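Local coordinates for Rho GTPase activating protein 15 (Homo sapiens, PDB 3BYI) that stimulates GTP hydrolysis by Rho-type GTPases such as RAC1, returning them to the inactive GDP-bound state, through the RhoGAP domain contained in this chain, at residues S33-W37 and P141-T146; V46-L51 and H153-I157; I66-R70 and G94-M98. Numbering follows the deposited sequence.

Contact 1: S33-W37 and P141-T146; sequences STVPW and PPNRDT
Thr34 lies over the first turn of helix 141-159 and covers Pro141, Pro142 and Asp145. Its CA-to-CB bond points toward the helix. With chi1 in the p well (55°), OG1 donates a very short hydrogen bond to Asp145 OD2, 2.4 Å away. Thr34 CG2 rests 4.0 Å from Pro141 CB.

Residues 33-36 form an irregular loop, and Pro36 is the N-cap of the helix that begins at Trp37. Residues 141-146 are regular helix, with Asp145 N bonded to Pro141 O at 2.8 Å and Thr146 N to Pro142 O at 3.1 Å. The backbones come close: CA of Thr34 is 4.1 Å from CA of Pro142, and CA of Val35 is 5.0 Å from CA of Thr146.

The carbonyl of Thr34 faces the helix. Its O receives a CA-H...O contact from Pro142 CA at 3.2 Å. Thr146 OG1, with chi1 m, lies 3.0 Å from Thr34 O and 2.7 Å from Pro142 O, so its single proton has two possible acceptors. Val35 is t at chi1 and places CG2 3.8 Å from Asp145 CB. Pro36 CD is 3.6 Å from Thr146 OG1.

Here the loop between helix 24-31 and helix 37-49 lies on the first turn of helix 141-159, held mainly by polar groups with Val35 and Pro36 alongside, within the all-helical RhoGAP domain. Pro36 also packs on Leu24 and Cys28 of helix 24-31 and on Phe99 of helix 89-102, while Thr146 touches Phe100 of that same helix.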
loop_
_atom_site.group_PDB
_atom_site.type_symbol
_atom_site.label_atom_id
_atom_site.label_comp_id
_atom_site.label_asym_id
_atom_site.label_seq_id
_atom_site.Cartn_x
_atom_site.Cartn_y
_atom_site.Cartn_z
ATOM N N SER A 33 -3.021 -13.638 -10.011
ATOM C CA SER A 33 -2.923 -13.482 -8.547
ATOM C C SER A 33 -4.068 -12.587 -8.050
ATOM O O SER A 33 -4.821 -12.039 -8.843
ATOM C CB SER A 33 -1.574 -12.858 -8.160
ATOM O OG SER A 33 -1.451 -11.508 -8.587
ATOM N N THR A 34 -4.218 -12.491 -6.738
ATOM C CA THR A 34 -5.036 -11.452 -6.116
ATOM C C THR A 34 -4.178 -10.545 -5.256
ATOM O O THR A 34 -4.665 -9.569 -4.682
ATOM C CB THR A 34 -6.213 -12.079 -5.351
ATOM O OG1 THR A 34 -5.722 -13.028 -4.408
ATOM C CG2 THR A 34 -7.176 -12.843 -6.354
ATOM N N VAL A 35 -2.886 -10.868 -5.154
ATOM C CA VAL A 35 -1.920 -9.980 -4.539
ATOM C C VAL A 35 -0.688 -9.855 -5.425
ATOM O O VAL A 35 -0.090 -10.853 -5.774
ATOM C CB VAL A 35 -1.467 -10.489 -3.149
ATOM C CG1 VAL A 35 -0.632 -9.427 -2.480
ATOM C CG2 VAL A 35 -2.666 -10.863 -2.291
ATOM N N PRO A 36 -0.307 -8.627 -5.800
ATOM C CA PRO A 36 0.883 -8.505 -6.625
ATOM C C PRO A 36 2.153 -9.059 -5.986
ATOM O O PRO A 36 2.446 -8.811 -4.822
ATOM C CB PRO A 36 1.024 -6.993 -6.832
ATOM C CG PRO A 36 -0.325 -6.444 -6.588
ATOM C CD PRO A 36 -0.936 -7.320 -5.545
ATOM N N TRP A 37 2.908 -9.798 -6.771
ATOM C CA TRP A 37 4.215 -10.304 -6.354
ATOM C C TRP A 37 5.109 -9.227 -5.748
ATOM O O TRP A 37 5.814 -9.504 -4.796
ATOM C CB TRP A 37 4.960 -10.960 -7.523
ATOM C CG TRP A 37 4.461 -12.300 -7.738
ATOM C CD1 TRP A 37 3.678 -12.734 -8.761
ATOM C CD2 TRP A 37 4.632 -13.397 -6.864
ATOM N NE1 TRP A 37 3.361 -14.044 -8.579
ATOM C CE2 TRP A 37 3.944 -14.485 -7.424
ATOM C CE3 TRP A 37 5.313 -13.571 -5.656
ATOM C CZ2 TRP A 37 3.945 -15.753 -6.838
ATOM C CZ3 TRP A 37 5.295 -14.802 -5.057
ATOM C CH2 TRP A 37 4.612 -15.888 -5.645
ATOM N N PRO A 141 -11.701 -9.267 -5.343
ATOM C CA PRO A 141 -10.707 -10.032 -4.565
ATOM C C PRO A 141 -9.270 -9.459 -4.531
ATOM O O PRO A 141 -8.600 -9.593 -3.519
ATOM C CB PRO A 141 -10.733 -11.422 -5.222
ATOM C CG PRO A 141 -12.075 -11.492 -5.900
ATOM C CD PRO A 141 -12.442 -10.107 -6.298
ATOM N N PRO A 142 -8.786 -8.866 -5.639
ATOM C CA PRO A 142 -7.466 -8.254 -5.501
ATOM C C PRO A 142 -7.372 -7.175 -4.449
ATOM O O PRO A 142 -6.337 -7.052 -3.813
ATOM C CB PRO A 142 -7.185 -7.689 -6.907
ATOM C CG PRO A 142 -8.076 -8.464 -7.813
ATOM C CD PRO A 142 -9.297 -8.758 -7.018
ATOM N N ASN A 143 -8.438 -6.409 -4.239
ATOM C CA ASN A 143 -8.400 -5.304 -3.251
ATOM C C ASN A 143 -8.491 -5.853 -1.831
ATOM O O ASN A 143 -7.725 -5.487 -0.984
ATOM C CB ASN A 143 -9.524 -4.276 -3.524
ATOM C CG ASN A 143 -9.458 -3.693 -4.921
ATOM O OD1 ASN A 143 -9.742 -4.376 -5.908
ATOM N ND2 ASN A 143 -9.084 -2.420 -5.014
ATOM N N ARG A 144 -9.437 -6.752 -1.604
ATOM C CA ARG A 144 -9.558 -7.451 -0.336
ATOM C C ARG A 144 -8.290 -8.246 0.027
ATOM O O ARG A 144 -7.817 -8.166 1.140
ATOM C CB ARG A 144 -10.737 -8.425 -0.391
ATOM C CG ARG A 144 -10.769 -9.363 0.832
ATOM C CD ARG A 144 -12.049 -10.151 0.965
ATOM N NE ARG A 144 -12.242 -11.020 -0.168
ATOM C CZ ARG A 144 -13.044 -10.770 -1.200
ATOM N NH1 ARG A 144 -13.777 -9.660 -1.287
ATOM N NH2 ARG A 144 -13.108 -11.656 -2.161
ATOM N N ASP A 145 -7.796 -9.085 -0.891
ATOM C CA ASP A 145 -6.652 -9.920 -0.578
ATOM C C ASP A 145 -5.363 -9.127 -0.366
ATOM O O ASP A 145 -4.536 -9.501 0.465
ATOM C CB ASP A 145 -6.410 -10.970 -1.658
ATOM C CG ASP A 145 -7.494 -12.003 -1.723
ATOM O OD1 ASP A 145 -8.403 -12.022 -0.854
ATOM O OD2 ASP A 145 -7.438 -12.796 -2.677
ATOM N N THR A 146 -5.185 -8.065 -1.141
ATOM C CA THR A 146 -4.040 -7.155 -0.955
ATOM C C THR A 146 -4.133 -6.349 0.390
ATOM O O THR A 146 -3.128 -6.151 1.095
ATOM C CB THR A 146 -3.908 -6.259 -2.195
ATOM O OG1 THR A 146 -3.710 -7.117 -3.309
ATOM C CG2 THR A 146 -2.720 -5.246 -2.136
#

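Contact 2: V46-L51 and H153-I157; sequences VEKRGL and HLTKI
His153 comes first on the second segment, a stretch of helix 141-159. Its ring, at chi1 t and chi2 62°, reaches Val46 and Glu47 of helix 37-49. ND1 donates to Glu47 OE2 at 2.8 Å, a His-carboxylate hydrogen bond. NE2 bonds Tyr57 OH and lies 3.5 Å from Val46 CG1, which meets the ring at its edge. CA atoms of Glu47 and His153 are 7.7 Å apart.

Lys156, one turn on, has chi1 m and an otherwise extended chain. Its NZ forms a salt bridge with Glu47 OE1 at 3.2 Å. Glu47 (chi1 m, chi2 t) thus serves both residues, and a water donates to its OE2 at 2.7 Å.

Ile157 (m, m) ends the segment. Its CD1 packs 3.3 Å from Leu51 CD2 and 4.2 Å from Val46 CG1. Leu51 (m, t) lies beyond Gly50 in the non-helical part of its segment, and its CA is 5.8 Å from that of Ile157.

The contact joins two helices of the RhoGAP domain near the predicted arginine finger, Arg58, whose side chain is about 9 Å from that of Ile157. Val46 also packs on helix 89-102, and Ile157 on Leu171 of helix 168-180.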
loop_
_atom_site.group_PDB
_atom_site.type_symbol
_atom_site.label_atom_id
_atom_site.label_comp_id
_atom_site.label_asym_id
_atom_site.label_seq_id
_atom_site.Cartn_x
_atom_site.Cartn_y
_atom_site.Cartn_z
ATOM N N VAL A 46 10.781 -6.492 4.389
ATOM C CA VAL A 46 10.546 -5.684 5.579
ATOM C C VAL A 46 10.415 -6.570 6.826
ATOM O O VAL A 46 11.015 -6.277 7.871
ATOM C CB VAL A 46 9.343 -4.675 5.383
ATOM C CG1 VAL A 46 8.988 -3.877 6.689
ATOM C CG2 VAL A 46 9.663 -3.665 4.257
ATOM N N GLU A 47 9.699 -7.677 6.707
ATOM C CA GLU A 47 9.639 -8.659 7.784
ATOM C C GLU A 47 10.994 -9.286 8.122
ATOM O O GLU A 47 11.293 -9.520 9.269
ATOM C CB GLU A 47 8.574 -9.708 7.460
ATOM C CG GLU A 47 7.179 -9.047 7.415
ATOM C CD GLU A 47 6.036 -10.001 7.414
ATOM O OE1 GLU A 47 6.267 -11.217 7.530
ATOM O OE2 GLU A 47 4.882 -9.535 7.312
ATOM N N LYS A 48 11.822 -9.523 7.120
ATOM C CA LYS A 48 13.120 -10.144 7.315
ATOM C C LYS A 48 14.083 -9.211 8.028
ATOM O O LYS A 48 14.788 -9.629 8.934
ATOM C CB LYS A 48 13.742 -10.505 5.970
ATOM C CG LYS A 48 15.168 -11.089 6.066
ATOM C CD LYS A 48 15.639 -11.581 4.728
ATOM C CE LYS A 48 17.034 -12.201 4.805
ATOM N NZ LYS A 48 17.393 -12.759 3.452
ATOM N N ARG A 49 14.141 -7.950 7.599
ATOM C CA ARG A 49 15.145 -7.033 8.111
ATOM C C ARG A 49 14.659 -5.601 8.391
ATOM O O ARG A 49 15.455 -4.660 8.429
ATOM C CB ARG A 49 16.320 -6.968 7.136
ATOM C CG ARG A 49 15.942 -6.666 5.721
ATOM C CD ARG A 49 17.123 -6.886 4.778
ATOM N NE ARG A 49 16.716 -6.581 3.416
ATOM C CZ ARG A 49 16.806 -5.387 2.827
ATOM N NH1 ARG A 49 17.379 -4.343 3.428
ATOM N NH2 ARG A 49 16.361 -5.261 1.582
ATOM N N GLY A 50 13.359 -5.418 8.620
ATOM C CA GLY A 50 12.849 -4.070 8.865
ATOM C C GLY A 50 11.974 -3.874 10.073
ATOM O O GLY A 50 11.600 -2.761 10.344
ATOM N N LEU A 51 11.639 -4.941 10.806
ATOM C CA LEU A 51 10.643 -4.814 11.862
ATOM C C LEU A 51 11.140 -4.029 13.081
ATOM O O LEU A 51 10.339 -3.445 13.819
ATOM C CB LEU A 51 10.113 -6.185 12.293
ATOM C CG LEU A 51 9.340 -7.015 11.251
ATOM C CD1 LEU A 51 9.078 -8.399 11.881
ATOM C CD2 LEU A 51 8.043 -6.320 10.753
ATOM N N HIS A 153 0.622 -7.672 7.623
ATOM C CA HIS A 153 2.016 -7.264 7.768
ATOM C C HIS A 153 2.196 -6.112 8.749
ATOM O O HIS A 153 3.136 -6.089 9.558
ATOM C CB HIS A 153 2.546 -6.835 6.382
ATOM C CG HIS A 153 3.873 -6.134 6.413
ATOM N ND1 HIS A 153 5.031 -6.731 6.873
ATOM C CD2 HIS A 153 4.225 -4.893 6.027
ATOM C CE1 HIS A 153 6.041 -5.882 6.760
ATOM N NE2 HIS A 153 5.576 -4.755 6.257
ATOM N N LEU A 154 1.332 -5.107 8.619
ATOM C CA LEU A 154 1.450 -3.913 9.442
ATOM C C LEU A 154 1.166 -4.197 10.902
ATOM O O LEU A 154 1.695 -3.512 11.764
ATOM C CB LEU A 154 0.576 -2.748 8.901
ATOM C CG LEU A 154 0.941 -2.210 7.483
ATOM C CD1 LEU A 154 -0.072 -1.159 7.021
ATOM C CD2 LEU A 154 2.348 -1.654 7.478
ATOM N N THR A 155 0.339 -5.202 11.201
ATOM C CA THR A 155 0.135 -5.576 12.606
ATOM C C THR A 155 1.464 -6.025 13.253
ATOM O O THR A 155 1.655 -5.847 14.480
ATOM C CB THR A 155 -0.931 -6.648 12.824
ATOM O OG1 THR A 155 -0.473 -7.921 12.333
ATOM C CG2 THR A 155 -2.211 -6.252 12.170
ATOM N N LYS A 156 2.357 -6.591 12.446
ATOM C CA LYS A 156 3.672 -6.994 12.944
ATOM C C LYS A 156 4.607 -5.789 13.212
ATOM O O LYS A 156 5.522 -5.866 14.032
ATOM C CB LYS A 156 4.341 -7.994 11.991
ATOM C CG LYS A 156 3.550 -9.286 11.810
ATOM C CD LYS A 156 4.229 -10.182 10.850
ATOM C CE LYS A 156 3.496 -11.511 10.644
ATOM N NZ LYS A 156 4.332 -12.439 9.787
ATOM N N ILE A 157 4.372 -4.686 12.524
ATOM C CA ILE A 157 5.090 -3.444 12.776
ATOM C C ILE A 157 4.656 -2.902 14.119
ATOM O O ILE A 157 5.484 -2.473 14.940
ATOM C CB ILE A 157 4.829 -2.396 11.642
ATOM C CG1 ILE A 157 5.241 -2.979 10.269
ATOM C CG2 ILE A 157 5.552 -1.063 11.926
ATOM C CD1 ILE A 157 6.686 -3.350 10.141
HETATM O O HOH W 1 2.551 -10.835 7.263
#

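Contact 3: I66-R70 and G94-M98; sequences IQKLR and GALKM
Both segments are regular helix: 66-70 belongs to helix 63-74 and 94-98 to helix 89-102. Their axes approach to 9.7 Å and cross at -60°, with 60° between their N-to-C directions. Arg70 N bonds Ile66 O at 2.8 Å, and Met98 N bonds Gly94 O at 2.9 Å. The nearest CA pair is Ile66 and Ala95, 5.5 Å apart.

Ile66 points toward the other helix and takes chi1 m, chi2 t. Its CD1 lies 3.8 Å from Gly94 CA. An ideal CB on Gly94 would come within 2.4 Å of Ile66 CD1, so the bare glycine backbone admits the isoleucine. Ile66 CG2 sits 4.0 Å from Ala95 CB and 3.9 Å from Met98 SD. Leu69, t at both chi angles, brings CD1 to 3.5 Å from Ala95 CB.

Ile66 and Leu69 pack over the small residues Gly94 and Ala95, joining two helices of the RhoGAP domain. The contact lies near the predicted arginine finger: the side chain of Arg58 is about 10 Å from Gly94. No hydrogen bond crosses between the segments.

Phe38 of helix 37-49 packs on both Leu69 and Ala95, joining a third helix to the contact. Toward the more exposed side, Met98 is t, t, m and reaches back to the first helix. Its SD is 3.7 Å from Arg70 CD and 4.1 Å from Gln67 OE1. Arg70 is extended, with chi1, chi2 and chi3 all t, and its NH2 forms a salt bridge with Glu102 of helix 89-102.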
loop_
_atom_site.group_PDB
_atom_site.type_symbol
_atom_site.label_atom_id
_atom_site.label_comp_id
_atom_site.label_asym_id
_atom_site.label_seq_id
_atom_site.Cartn_x
_atom_site.Cartn_y
_atom_site.Cartn_z
ATOM N N ILE A 66 14.950 4.384 -5.023
ATOM C CA ILE A 66 13.570 3.900 -5.213
ATOM C C ILE A 66 13.193 3.932 -6.688
ATOM O O ILE A 66 12.603 2.987 -7.206
ATOM C CB ILE A 66 12.555 4.728 -4.431
ATOM C CG1 ILE A 66 12.785 4.512 -2.920
ATOM C CG2 ILE A 66 11.124 4.356 -4.863
ATOM C CD1 ILE A 66 12.113 5.543 -2.002
ATOM N N GLN A 67 13.540 5.020 -7.369
ATOM C CA GLN A 67 13.208 5.182 -8.775
ATOM C C GLN A 67 13.882 4.095 -9.626
ATOM O O GLN A 67 13.287 3.581 -10.585
ATOM C CB GLN A 67 13.556 6.602 -9.253
ATOM C CG GLN A 67 12.620 7.703 -8.684
ATOM C CD GLN A 67 11.186 7.713 -9.297
ATOM O OE1 GLN A 67 10.749 6.724 -9.845
ATOM N NE2 GLN A 67 10.483 8.835 -9.198
ATOM N N LYS A 68 15.112 3.715 -9.272
ATOM C CA LYS A 68 15.791 2.595 -9.956
ATOM C C LYS A 68 15.158 1.254 -9.643
ATOM O O LYS A 68 15.139 0.362 -10.487
ATOM C CB LYS A 68 17.244 2.445 -9.518
ATOM C CG LYS A 68 18.161 3.544 -9.907
ATOM C CD LYS A 68 19.519 3.364 -9.291
ATOM C CE LYS A 68 20.516 4.334 -9.903
ATOM N NZ LYS A 68 21.737 4.390 -9.056
ATOM N N LEU A 69 14.704 1.088 -8.401
ATOM C CA LEU A 69 13.960 -0.118 -8.000
ATOM C C LEU A 69 12.690 -0.253 -8.851
ATOM O O LEU A 69 12.418 -1.310 -9.437
ATOM C CB LEU A 69 13.569 -0.052 -6.517
ATOM C CG LEU A 69 13.392 -1.383 -5.757
ATOM C CD1 LEU A 69 12.936 -1.152 -4.278
ATOM C CD2 LEU A 69 12.480 -2.366 -6.454
ATOM N N ARG A 70 11.920 0.823 -8.914
ATOM C CA ARG A 70 10.714 0.900 -9.756
ATOM C C ARG A 70 11.006 0.563 -11.215
ATOM O O ARG A 70 10.258 -0.176 -11.861
ATOM C CB ARG A 70 10.145 2.300 -9.676
ATOM C CG ARG A 70 9.013 2.606 -10.612
ATOM C CD ARG A 70 8.609 4.007 -10.371
ATOM N NE ARG A 70 7.529 4.456 -11.203
ATOM C CZ ARG A 70 7.665 4.770 -12.490
ATOM N NH1 ARG A 70 8.835 4.681 -13.083
ATOM N NH2 ARG A 70 6.626 5.193 -13.184
ATOM N N GLY A 94 9.636 2.654 0.792
ATOM C CA GLY A 94 9.317 3.738 -0.131
ATOM C C GLY A 94 8.783 3.274 -1.474
ATOM O O GLY A 94 7.867 3.858 -2.013
ATOM N N ALA A 95 9.340 2.196 -1.988
ATOM C CA ALA A 95 8.926 1.645 -3.268
ATOM C C ALA A 95 7.567 0.977 -3.137
ATOM O O ALA A 95 6.721 1.108 -4.021
ATOM C CB ALA A 95 10.027 0.651 -3.819
ATOM N N LEU A 96 7.321 0.299 -2.022
ATOM C CA LEU A 96 5.993 -0.271 -1.754
ATOM C C LEU A 96 4.943 0.831 -1.732
ATOM O O LEU A 96 3.940 0.739 -2.428
ATOM C CB LEU A 96 5.951 -1.015 -0.418
ATOM C CG LEU A 96 4.705 -1.884 -0.201
ATOM C CD1 LEU A 96 4.537 -2.802 -1.418
ATOM C CD2 LEU A 96 4.790 -2.728 1.151
ATOM N N LYS A 97 5.200 1.899 -0.980
ATOM C CA LYS A 97 4.247 2.991 -0.885
ATOM C C LYS A 97 4.022 3.675 -2.219
ATOM O O LYS A 97 2.900 4.052 -2.542
ATOM C CB LYS A 97 4.701 4.021 0.154
ATOM C CG LYS A 97 4.585 3.547 1.618
ATOM C CD LYS A 97 4.947 4.672 2.579
ATOM C CE LYS A 97 6.412 5.109 2.483
ATOM N NZ LYS A 97 6.693 6.155 3.476
ATOM N N MET A 98 5.104 3.854 -2.969
ATOM C CA MET A 98 5.042 4.433 -4.319
ATOM C C MET A 98 4.167 3.595 -5.256
ATOM O O MET A 98 3.466 4.153 -6.100
ATOM C CB MET A 98 6.457 4.568 -4.929
ATOM C CG MET A 98 6.459 5.171 -6.307
ATOM S SD MET A 98 8.078 5.492 -7.032
ATOM C CE MET A 98 8.492 6.992 -6.110
#

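All three contacts lie within the RhoGAP domain and are partly buried; none is wholly core or wholly surface. Contacts 1 and 2 use the same helix, 141-159. Contact 1 meets its first turn through a loop; contact 2 meets a later part through the end of helix 37-49. Contact 3 is nested inside the loops closed by both. Contact 1 relies chiefly on hydroxyl, carboxylate and carbonyl groups. Contact 2 keeps the charged Glu47-Lys156 pair on the exposed side and buries Val46 and Ile157. Contact 3 is almost wholly apolar between its segments, with Ile66, Leu69, Gly94 and Ala95 buried. Contacts 2 and 3 are near the predicted arginine finger; contact 1 is not.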